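Local structure of ChrR-like cupin domain-containing protein (Ralstonia eutropha JMP134, 3EBR) at residues N15-M20 / D138-Y143; T43-K48 / T110-A115; P56-T61 / G116-L121. The protein is of unknown function but belongs to the cupin superfamily, as a ChrR-like member built around a two-sheet antiparallel beta fold that assembles as a tetramer. All coordinates share one frame; numbering follows the deposited sequence.

Contact 1: residues N15-M20 / D138-Y143; sequences NDTPWM and DRYLNY
The C-terminal helix 133-146 of this cupin lies against the loop leading into the edge strand 20-21, and the meeting point is the Tyr143 ring, which takes Pro18 from the loop and Met20 from the start of the strand. Met20, present as selenomethionine, lays CB over one face of that ring, 3.9 Å from its centroid and 22° off the normal, displaced toward the rim: a CH-pi contact. A chi1 of 59° puts its CG between the backbone N and the carbonyl carbon; the chain then runs extended (chi2 -178°), and SE comes obliquely to the same ring at 4.9 Å from the centroid, a Met-aromatic contact. Pro18 runs past Tyr143 in the opposite direction, with CG 3.5 Å from CE1, and its CD touches CE1 of Tyr140 at 4.1 Å, the two side chains crossing at about a right angle. Polar linkage is indirect: one water donates a hydrogen bond to the carbonyl O of Asp16 (3.0 Å) and hydrogen-bonds OH of Tyr140 (2.8 Å), a hydroxyl that also pairs with the backbone N of Lys152. Arg139 turns its charged end to Glu131 and to the carbonyl O of Ala23, and Tyr143 also stacks on His147. The arrangement is a helix packed by aromatic and apolar side chains over the edge of a beta sheet, here that of the cupin fold.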
loop_
_atom_site.group_PDB
_atom_site.type_symbol
_atom_site.label_atom_id
_atom_site.label_comp_id
_atom_site.label_asym_id
_atom_site.label_seq_id
_atom_site.Cartn_x
_atom_site.Cartn_y
_atom_site.Cartn_z
ATOM N N ASN A 15 -10.338 -11.534 -22.514
ATOM C CA ASN A 15 -10.839 -12.891 -22.846
ATOM C C ASN A 15 -9.820 -14.043 -22.506
ATOM O O ASN A 15 -9.841 -15.088 -23.154
ATOM C CB ASN A 15 -11.487 -12.942 -24.279
ATOM C CG ASN A 15 -10.664 -12.270 -25.352
ATOM O OD1 ASN A 15 -9.477 -12.026 -25.178
ATOM N ND2 ASN A 15 -11.308 -11.936 -26.460
ATOM N N ASP A 16 -8.942 -13.819 -21.515
ATOM C CA ASP A 16 -7.995 -14.829 -20.969
ATOM C C ASP A 16 -8.314 -15.152 -19.477
ATOM O O ASP A 16 -7.548 -15.853 -18.798
ATOM C CB ASP A 16 -6.533 -14.392 -21.141
ATOM C CG ASP A 16 -6.072 -14.382 -22.593
ATOM O OD1 ASP A 16 -6.706 -15.005 -23.479
ATOM O OD2 ASP A 16 -5.021 -13.764 -22.837
ATOM N N THR A 17 -9.448 -14.638 -18.992
ATOM C CA THR A 17 -9.963 -14.844 -17.655
ATOM C C THR A 17 -11.494 -14.825 -17.878
ATOM O O THR A 17 -12.012 -13.873 -18.472
ATOM C CB THR A 17 -9.444 -13.804 -16.655
ATOM O OG1 THR A 17 -10.095 -14.017 -15.400
ATOM C CG2 THR A 17 -9.700 -12.379 -17.128
ATOM N N PRO A 18 -12.220 -15.876 -17.438
ATOM C CA PRO A 18 -13.660 -15.874 -17.732
ATOM C C PRO A 18 -14.575 -15.016 -16.852
ATOM O O PRO A 18 -14.254 -14.745 -15.692
ATOM C CB PRO A 18 -14.044 -17.351 -17.513
ATOM C CG PRO A 18 -13.137 -17.827 -16.487
ATOM C CD PRO A 18 -11.835 -17.090 -16.683
ATOM N N TRP A 19 -15.691 -14.576 -17.455
ATOM C CA TRP A 19 -16.755 -13.882 -16.751
ATOM C C TRP A 19 -17.410 -15.030 -16.033
ATOM O O TRP A 19 -17.588 -16.089 -16.637
ATOM C CB TRP A 19 -17.802 -13.215 -17.637
ATOM C CG TRP A 19 -17.485 -11.871 -18.136
ATOM C CD1 TRP A 19 -17.108 -11.520 -19.391
ATOM C CD2 TRP A 19 -17.566 -10.658 -17.379
ATOM N NE1 TRP A 19 -16.944 -10.154 -19.471
ATOM C CE2 TRP A 19 -17.221 -9.599 -18.247
ATOM C CE3 TRP A 19 -17.900 -10.365 -16.043
ATOM C CZ2 TRP A 19 -17.175 -8.258 -17.819
ATOM C CZ3 TRP A 19 -17.863 -9.033 -15.616
ATOM C CH2 TRP A 19 -17.504 -7.993 -16.506
HETATM N N MSE A 20 -17.775 -14.841 -14.774
HETATM C CA MSE A 20 -18.405 -15.907 -14.003
HETATM C C MSE A 20 -19.415 -15.361 -13.002
HETATM O O MSE A 20 -19.215 -14.266 -12.488
HETATM C CB MSE A 20 -17.333 -16.721 -13.285
HETATM C CG MSE A 20 -16.437 -15.930 -12.301
HETATM SE SE MSE A 20 -15.060 -17.023 -11.488
HETATM C CE MSE A 20 -16.096 -18.151 -10.871
ATOM N N ASP A 138 -11.085 -19.282 -4.469
ATOM C CA ASP A 138 -11.918 -20.496 -4.433
ATOM C C ASP A 138 -12.916 -20.476 -5.573
ATOM O O ASP A 138 -13.025 -21.458 -6.290
ATOM C CB ASP A 138 -12.683 -20.677 -3.099
ATOM C CG ASP A 138 -11.788 -21.105 -1.917
ATOM O OD1 ASP A 138 -10.576 -21.382 -2.085
ATOM O OD2 ASP A 138 -12.329 -21.184 -0.792
ATOM N N ARG A 139 -13.606 -19.351 -5.750
ATOM C CA ARG A 139 -14.581 -19.187 -6.832
ATOM C C ARG A 139 -13.909 -19.296 -8.216
ATOM O O ARG A 139 -14.400 -20.030 -9.068
ATOM C CB ARG A 139 -15.333 -17.862 -6.655
ATOM C CG ARG A 139 -16.347 -17.507 -7.738
ATOM C CD ARG A 139 -17.120 -16.207 -7.601
ATOM N NE ARG A 139 -17.885 -16.069 -6.364
ATOM C CZ ARG A 139 -17.416 -15.614 -5.199
ATOM N NH1 ARG A 139 -16.143 -15.246 -5.026
ATOM N NH2 ARG A 139 -18.239 -15.544 -4.166
ATOM N N TYR A 140 -12.792 -18.589 -8.409
ATOM C CA TYR A 140 -12.037 -18.629 -9.675
ATOM C C TYR A 140 -11.590 -20.059 -10.013
ATOM O O TYR A 140 -11.853 -20.538 -11.114
ATOM C CB TYR A 140 -10.845 -17.653 -9.646
ATOM C CG TYR A 140 -9.981 -17.735 -10.889
ATOM C CD1 TYR A 140 -10.395 -17.151 -12.091
ATOM C CD2 TYR A 140 -8.750 -18.402 -10.866
ATOM C CE1 TYR A 140 -9.608 -17.239 -13.247
ATOM C CE2 TYR A 140 -7.960 -18.498 -12.015
ATOM C CZ TYR A 140 -8.389 -17.909 -13.200
ATOM O OH TYR A 140 -7.611 -18.002 -14.336
ATOM N N LEU A 141 -10.966 -20.737 -9.052
ATOM C CA LEU A 141 -10.516 -22.129 -9.237
ATOM C C LEU A 141 -11.685 -23.136 -9.341
ATOM O O LEU A 141 -11.550 -24.112 -10.075
ATOM C CB LEU A 141 -9.530 -22.543 -8.131
ATOM C CG LEU A 141 -8.188 -21.794 -8.052
ATOM C CD1 LEU A 141 -7.438 -22.198 -6.795
ATOM C CD2 LEU A 141 -7.332 -22.029 -9.292
ATOM N N ASN A 142 -12.792 -22.927 -8.610
ATOM C CA ASN A 142 -13.983 -23.824 -8.690
ATOM C C ASN A 142 -14.672 -23.773 -10.067
ATOM O O ASN A 142 -15.106 -24.811 -10.565
ATOM C CB ASN A 142 -15.033 -23.556 -7.579
ATOM C CG ASN A 142 -14.591 -24.022 -6.172
ATOM O OD1 ASN A 142 -13.768 -24.927 -6.009
ATOM N ND2 ASN A 142 -15.165 -23.391 -5.150
ATOM N N TYR A 143 -14.786 -22.575 -10.653
ATOM C CA TYR A 143 -15.378 -22.394 -11.995
ATOM C C TYR A 143 -14.488 -23.002 -13.061
ATOM O O TYR A 143 -14.996 -23.635 -13.990
ATOM C CB TYR A 143 -15.611 -20.916 -12.291
ATOM C CG TYR A 143 -16.146 -20.537 -13.668
ATOM C CD1 TYR A 143 -15.287 -20.378 -14.766
ATOM C CD2 TYR A 143 -17.499 -20.268 -13.864
ATOM C CE1 TYR A 143 -15.775 -20.022 -16.030
ATOM C CE2 TYR A 143 -17.996 -19.904 -15.126
ATOM C CZ TYR A 143 -17.129 -19.787 -16.201
ATOM O OH TYR A 143 -17.614 -19.431 -17.438
HETATM O O HOH W 1 -8.488 -18.078 -16.955
#

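Contact 2: residues T43-K48 / T110-A115; sequences TITLLK and TFNIVA
The Phe111 ring meets Leu46 CD2 at its edge, near the ring plane, while Ile44 CG2 comes in obliquely, 3.4 Å from CE1. Strands 42-49 and 108-115 are neighbours in the six-stranded antiparallel sheet of the cupin fold, and their segments run at 152° to each other. Phe111 is also stacked with Tyr67 of the third subunit, and Ile44, Leu46 and Ile113, on the same face of the sheet, each pack on residues of that neighbouring chain. Six backbone bonds join the strands in three hydrogen-bonded pairs: Thr43 with Val114, Thr45 with Asn112, and Leu47 with Thr110. The middle pair is the straightest, Asn112 N reaching Thr45 O at 2.8 Å, whereas the Leu47 and Thr110 bonds are more bent. Between them, Ile44 faces Ile113 and Leu46 faces Phe111 as non-hydrogen-bonded pairs, where CA-H...O contacts such as Leu46 CA to Thr110 O run beside the hydrogen bonds. On the other face, the amide of Asn112 reaches across the strand boundary: ND2 lies against CB of Leu47, the two side chains crossing at about a right angle, and is 3.6 Å from Thr45 OG1. Val66 of strand 64-70 covers Asn112 and Thr110 from the far side. The amide is steadied within its own strand, where Thr110 OG1 donates to Asn112 OD1 at 3.0 Å, in the carbonyl plane and on a lone pair.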
loop_
_atom_site.group_PDB
_atom_site.type_symbol
_atom_site.label_atom_id
_atom_site.label_comp_id
_atom_site.label_asym_id
_atom_site.label_seq_id
_atom_site.Cartn_x
_atom_site.Cartn_y
_atom_site.Cartn_z
ATOM N N THR A 43 -7.594 -7.569 -4.687
ATOM C CA THR A 43 -8.151 -8.158 -5.897
ATOM C C THR A 43 -8.455 -7.045 -6.897
ATOM O O THR A 43 -8.827 -5.943 -6.496
ATOM C CB THR A 43 -9.431 -8.962 -5.668
ATOM O OG1 THR A 43 -10.446 -8.081 -5.214
ATOM C CG2 THR A 43 -9.205 -10.058 -4.640
ATOM N N ILE A 44 -8.235 -7.341 -8.180
ATOM C CA ILE A 44 -8.507 -6.441 -9.301
ATOM C C ILE A 44 -9.555 -7.188 -10.119
ATOM O O ILE A 44 -9.312 -8.322 -10.526
ATOM C CB ILE A 44 -7.275 -6.108 -10.148
ATOM C CG1 ILE A 44 -6.208 -5.385 -9.311
ATOM C CG2 ILE A 44 -7.675 -5.223 -11.324
ATOM C CD1 ILE A 44 -4.930 -5.027 -10.089
ATOM N N THR A 45 -10.727 -6.592 -10.308
ATOM C CA THR A 45 -11.813 -7.229 -11.058
ATOM C C THR A 45 -12.707 -6.291 -11.847
ATOM O O THR A 45 -12.673 -5.089 -11.636
ATOM C CB THR A 45 -12.804 -7.955 -10.083
ATOM O OG1 THR A 45 -13.348 -6.996 -9.166
ATOM C CG2 THR A 45 -12.145 -9.061 -9.289
ATOM N N LEU A 46 -13.447 -6.871 -12.792
ATOM C CA LEU A 46 -14.505 -6.197 -13.548
ATOM C C LEU A 46 -15.702 -6.835 -12.889
ATOM O O LEU A 46 -15.648 -8.028 -12.560
ATOM C CB LEU A 46 -14.497 -6.438 -15.050
ATOM C CG LEU A 46 -13.520 -5.626 -15.903
ATOM C CD1 LEU A 46 -13.428 -6.220 -17.286
ATOM C CD2 LEU A 46 -13.932 -4.154 -15.960
ATOM N N LEU A 47 -16.762 -6.064 -12.680
ATOM C CA LEU A 47 -17.971 -6.551 -12.028
ATOM C C LEU A 47 -19.175 -6.054 -12.816
ATOM O O LEU A 47 -19.376 -4.851 -12.887
ATOM C CB LEU A 47 -17.964 -6.046 -10.586
ATOM C CG LEU A 47 -18.981 -6.498 -9.543
ATOM C CD1 LEU A 47 -18.892 -8.000 -9.286
ATOM C CD2 LEU A 47 -18.740 -5.727 -8.255
ATOM N N LYS A 48 -19.925 -6.971 -13.446
ATOM C CA LYS A 48 -21.125 -6.665 -14.250
ATOM C C LYS A 48 -22.353 -6.907 -13.385
ATOM O O LYS A 48 -22.414 -7.911 -12.663
ATOM C CB LYS A 48 -21.176 -7.500 -15.545
ATOM C CG LYS A 48 -22.468 -7.402 -16.403
ATOM C CD LYS A 48 -22.320 -8.117 -17.757
ATOM N N THR A 110 -18.139 -2.227 -13.760
ATOM C CA THR A 110 -17.189 -1.437 -12.959
ATOM C C THR A 110 -15.849 -2.133 -12.810
ATOM O O THR A 110 -15.819 -3.342 -12.626
ATOM C CB THR A 110 -17.722 -1.162 -11.528
ATOM O OG1 THR A 110 -17.899 -2.399 -10.822
ATOM C CG2 THR A 110 -19.042 -0.395 -11.573
ATOM N N PHE A 111 -14.761 -1.360 -12.889
ATOM C CA PHE A 111 -13.392 -1.842 -12.719
ATOM C C PHE A 111 -13.079 -1.498 -11.279
ATOM O O PHE A 111 -13.040 -0.326 -10.936
ATOM C CB PHE A 111 -12.417 -1.186 -13.683
ATOM C CG PHE A 111 -10.994 -1.586 -13.448
ATOM C CD1 PHE A 111 -10.567 -2.864 -13.780
ATOM C CD2 PHE A 111 -10.069 -0.685 -12.924
ATOM C CE1 PHE A 111 -9.254 -3.251 -13.572
ATOM C CE2 PHE A 111 -8.738 -1.067 -12.724
ATOM C CZ PHE A 111 -8.338 -2.356 -13.038
ATOM N N ASN A 112 -12.833 -2.522 -10.465
ATOM C CA ASN A 112 -12.611 -2.396 -9.037
ATOM C C ASN A 112 -11.254 -2.885 -8.579
ATOM O O ASN A 112 -10.781 -3.889 -9.094
ATOM C CB ASN A 112 -13.644 -3.266 -8.336
ATOM C CG ASN A 112 -15.017 -3.105 -8.920
ATOM O OD1 ASN A 112 -15.587 -2.017 -8.926
ATOM N ND2 ASN A 112 -15.556 -4.198 -9.433
ATOM N N ILE A 113 -10.646 -2.171 -7.627
ATOM C CA ILE A 113 -9.375 -2.532 -7.009
ATOM C C ILE A 113 -9.742 -2.495 -5.537
ATOM O O ILE A 113 -9.857 -1.415 -4.970
ATOM C CB ILE A 113 -8.231 -1.593 -7.343
ATOM C CG1 ILE A 113 -8.030 -1.569 -8.855
ATOM C CG2 ILE A 113 -6.958 -2.038 -6.612
ATOM C CD1 ILE A 113 -6.801 -0.883 -9.267
ATOM N N VAL A 114 -9.953 -3.673 -4.952
ATOM C CA VAL A 114 -10.374 -3.832 -3.578
ATOM C C VAL A 114 -9.253 -4.376 -2.700
ATOM O O VAL A 114 -8.774 -5.464 -2.963
ATOM C CB VAL A 114 -11.593 -4.797 -3.526
ATOM C CG1 VAL A 114 -12.058 -5.029 -2.112
ATOM C CG2 VAL A 114 -12.740 -4.243 -4.363
ATOM N N ALA A 115 -8.870 -3.619 -1.667
ATOM C CA ALA A 115 -7.839 -3.997 -0.714
ATOM C C ALA A 115 -8.566 -4.390 0.562
ATOM O O ALA A 115 -9.322 -3.592 1.072
ATOM C CB ALA A 115 -6.913 -2.843 -0.449
#

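Contact 3: residues P56-T61 / G116-L121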
loop_
_atom_site.group_PDB
_atom_site.type_symbol
_atom_site.label_atom_id
_atom_site.label_comp_id
_atom_site.label_asym_id
_atom_site.label_seq_id
_atom_site.Cartn_x
_atom_site.Cartn_y
_atom_site.Cartn_z
ATOM N N PRO A 56 -26.372 -6.225 -1.278
ATOM C CA PRO A 56 -26.280 -6.189 0.189
ATOM C C PRO A 56 -25.333 -5.149 0.748
ATOM O O PRO A 56 -24.371 -4.777 0.080
ATOM C CB PRO A 56 -25.761 -7.591 0.539
ATOM C CG PRO A 56 -25.011 -7.993 -0.635
ATOM C CD PRO A 56 -25.807 -7.493 -1.789
ATOM N N ARG A 57 -25.660 -4.666 1.949
ATOM C CA ARG A 57 -24.840 -3.688 2.622
ATOM C C ARG A 57 -23.592 -4.434 3.074
ATOM O O ARG A 57 -23.682 -5.583 3.528
ATOM C CB ARG A 57 -25.557 -3.039 3.806
ATOM C CG ARG A 57 -24.758 -1.886 4.451
ATOM C CD ARG A 57 -25.635 -1.038 5.358
ATOM N NE ARG A 57 -26.259 -1.839 6.415
ATOM C CZ ARG A 57 -25.840 -1.992 7.680
ATOM N NH1 ARG A 57 -24.773 -1.357 8.177
ATOM N NH2 ARG A 57 -26.546 -2.783 8.487
ATOM N N HIS A 58 -22.439 -3.811 2.879
ATOM C CA HIS A 58 -21.176 -4.404 3.272
ATOM C C HIS A 58 -20.334 -3.392 4.011
ATOM O O HIS A 58 -20.444 -2.197 3.754
ATOM C CB HIS A 58 -20.390 -4.939 2.057
ATOM C CG HIS A 58 -19.963 -3.889 1.068
ATOM N ND1 HIS A 58 -20.653 -3.639 -0.097
ATOM C CD2 HIS A 58 -18.900 -3.045 1.062
ATOM C CE1 HIS A 58 -20.037 -2.685 -0.775
ATOM N NE2 HIS A 58 -18.976 -2.300 -0.088
ATOM N N HIS A 59 -19.531 -3.899 4.940
ATOM C CA HIS A 59 -18.561 -3.141 5.699
ATOM C C HIS A 59 -17.301 -3.605 5.029
ATOM O O HIS A 59 -17.153 -4.821 4.847
ATOM C CB HIS A 59 -18.535 -3.546 7.161
ATOM C CG HIS A 59 -17.459 -2.880 7.965
ATOM N ND1 HIS A 59 -17.701 -1.797 8.782
ATOM C CD2 HIS A 59 -16.140 -3.155 8.086
ATOM C CE1 HIS A 59 -16.577 -1.435 9.373
ATOM N NE2 HIS A 59 -15.616 -2.240 8.965
ATOM N N HIS A 60 -16.423 -2.668 4.663
ATOM C CA HIS A 60 -15.150 -2.990 4.017
ATOM C C HIS A 60 -13.974 -2.566 4.911
ATOM O O HIS A 60 -13.945 -1.434 5.396
ATOM C CB HIS A 60 -15.062 -2.363 2.628
ATOM C CG HIS A 60 -13.822 -2.753 1.901
ATOM N ND1 HIS A 60 -13.484 -4.068 1.681
ATOM C CD2 HIS A 60 -12.856 -2.014 1.321
ATOM C CE1 HIS A 60 -12.341 -4.122 1.030
ATOM N NE2 HIS A 60 -11.944 -2.889 0.785
ATOM N N THR A 61 -13.012 -3.479 5.099
ATOM C CA THR A 61 -11.843 -3.252 5.957
ATOM C C THR A 61 -10.702 -2.372 5.419
ATOM O O THR A 61 -9.993 -1.763 6.225
ATOM C CB THR A 61 -11.259 -4.630 6.385
ATOM O OG1 THR A 61 -10.884 -5.382 5.228
ATOM C CG2 THR A 61 -12.293 -5.427 7.194
ATOM N N GLY A 116 -8.362 -5.608 1.059
ATOM C CA GLY A 116 -9.004 -6.087 2.289
ATOM C C GLY A 116 -10.252 -6.908 2.024
ATOM O O GLY A 116 -10.573 -7.220 0.865
ATOM N N GLU A 117 -10.978 -7.211 3.101
ATOM C CA GLU A 117 -12.180 -8.035 3.038
ATOM C C GLU A 117 -13.460 -7.225 3.012
ATOM O O GLU A 117 -13.483 -6.104 3.501
ATOM C CB GLU A 117 -12.234 -8.967 4.245
ATOM C CG GLU A 117 -10.967 -9.765 4.457
ATOM C CD GLU A 117 -11.112 -10.870 5.475
ATOM O OE1 GLU A 117 -12.047 -10.849 6.307
ATOM O OE2 GLU A 117 -10.258 -11.765 5.450
ATOM N N LEU A 118 -14.508 -7.826 2.438
ATOM C CA LEU A 118 -15.862 -7.270 2.336
ATOM C C LEU A 118 -16.732 -8.086 3.293
ATOM O O LEU A 118 -17.022 -9.242 3.002
ATOM C CB LEU A 118 -16.409 -7.355 0.907
ATOM C CG LEU A 118 -15.788 -6.493 -0.194
ATOM C CD1 LEU A 118 -16.315 -6.911 -1.559
ATOM C CD2 LEU A 118 -16.076 -5.036 0.050
ATOM N N LEU A 119 -17.122 -7.496 4.422
ATOM C CA LEU A 119 -17.964 -8.141 5.438
ATOM C C LEU A 119 -19.421 -7.757 5.172
ATOM O O LEU A 119 -19.809 -6.627 5.439
ATOM C CB LEU A 119 -17.523 -7.713 6.842
ATOM C CG LEU A 119 -16.051 -7.956 7.217
ATOM C CD1 LEU A 119 -15.734 -7.320 8.569
ATOM C CD2 LEU A 119 -15.712 -9.439 7.221
ATOM N N TYR A 120 -20.217 -8.685 4.637
ATOM C CA TYR A 120 -21.639 -8.430 4.316
ATOM C C TYR A 120 -22.460 -8.463 5.596
ATOM O O TYR A 120 -22.218 -9.322 6.442
ATOM C CB TYR A 120 -22.150 -9.409 3.254
ATOM C CG TYR A 120 -21.408 -9.204 1.951
ATOM C CD1 TYR A 120 -21.845 -8.259 1.018
ATOM C CD2 TYR A 120 -20.233 -9.902 1.672
ATOM C CE1 TYR A 120 -21.147 -8.038 -0.177
ATOM C CE2 TYR A 120 -19.539 -9.690 0.495
ATOM C CZ TYR A 120 -19.989 -8.762 -0.435
ATOM O OH TYR A 120 -19.287 -8.560 -1.610
ATOM N N LEU A 121 -23.426 -7.539 5.707
ATOM C CA LEU A 121 -24.263 -7.370 6.903
ATOM C C LEU A 121 -25.775 -7.545 6.749
ATOM O O LEU A 121 -26.295 -7.418 5.643
ATOM C CB LEU A 121 -24.034 -5.954 7.449
ATOM C CG LEU A 121 -22.601 -5.509 7.764
ATOM C CD1 LEU A 121 -22.622 -4.063 8.223
ATOM C CD2 LEU A 121 -21.936 -6.382 8.808
#
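His58 holds CG between its backbone N and carbonyl carbon (chi1 64°) and His60 holds CG anti to its N (chi1 -176°), and both rise from one face of the sheet among Leu118 and Tyr120. His58 turns an edge toward the Tyr120 ring, an offset edge-to-face pair with centroids 6.0 Å apart and planes at 66°; Leu118 lies side by side with His58, its CD2 3.6 Å from His58 CD2. Pro56 CG adds to the cover on Tyr120, 3.6 Å from CD1. His60 is modelled in two conformers, so the weak bond from its ND1 to Glu117 O is doubtful; in that conformer NE2 bonds Thr63 O. The Glu117 carbonyl also takes Thr61 N almost straight at 3.1 Å, and Thr61 OG1 accepts Glu117 N at 2.8 Å. Nearer the other end, His59 and Leu119 exchange two backbone bonds, Arg57 O accepts Leu121 N (2.9 Å), and Leu121 CD1 lies over a face of the Arg57 guanidinium. On the opposite face of the sheet, His59 NE2 bonds Glu117 of the fourth subunit. The His58 and His60 spacing is consistent with the His-X-His element of cupin motif 1, which supplies metal ligands in metal-dependent relatives.

In the fold
Contact 2 lies about 4 Å from the chain's centre, whereas contacts 1 and 3 sit on opposite sides of that centre and are only partly buried. Each strand of contact 2 is followed along the chain by its counterpart in contact 3, 42-49 by 58-60 and 108-115 by 118-121, so the chain passes twice from one sheet to the other. Both rest on backbone ladders, but contact 2 adds apolar side chains against the third subunit, while contact 3 carries histidines and a polar link to the fourth. Contact 1 differs in joining a helix to a loop and the start of an outer strand, through rings, selenium and one water; Trp19 reaches Leu46 and Lys48 of contact 2.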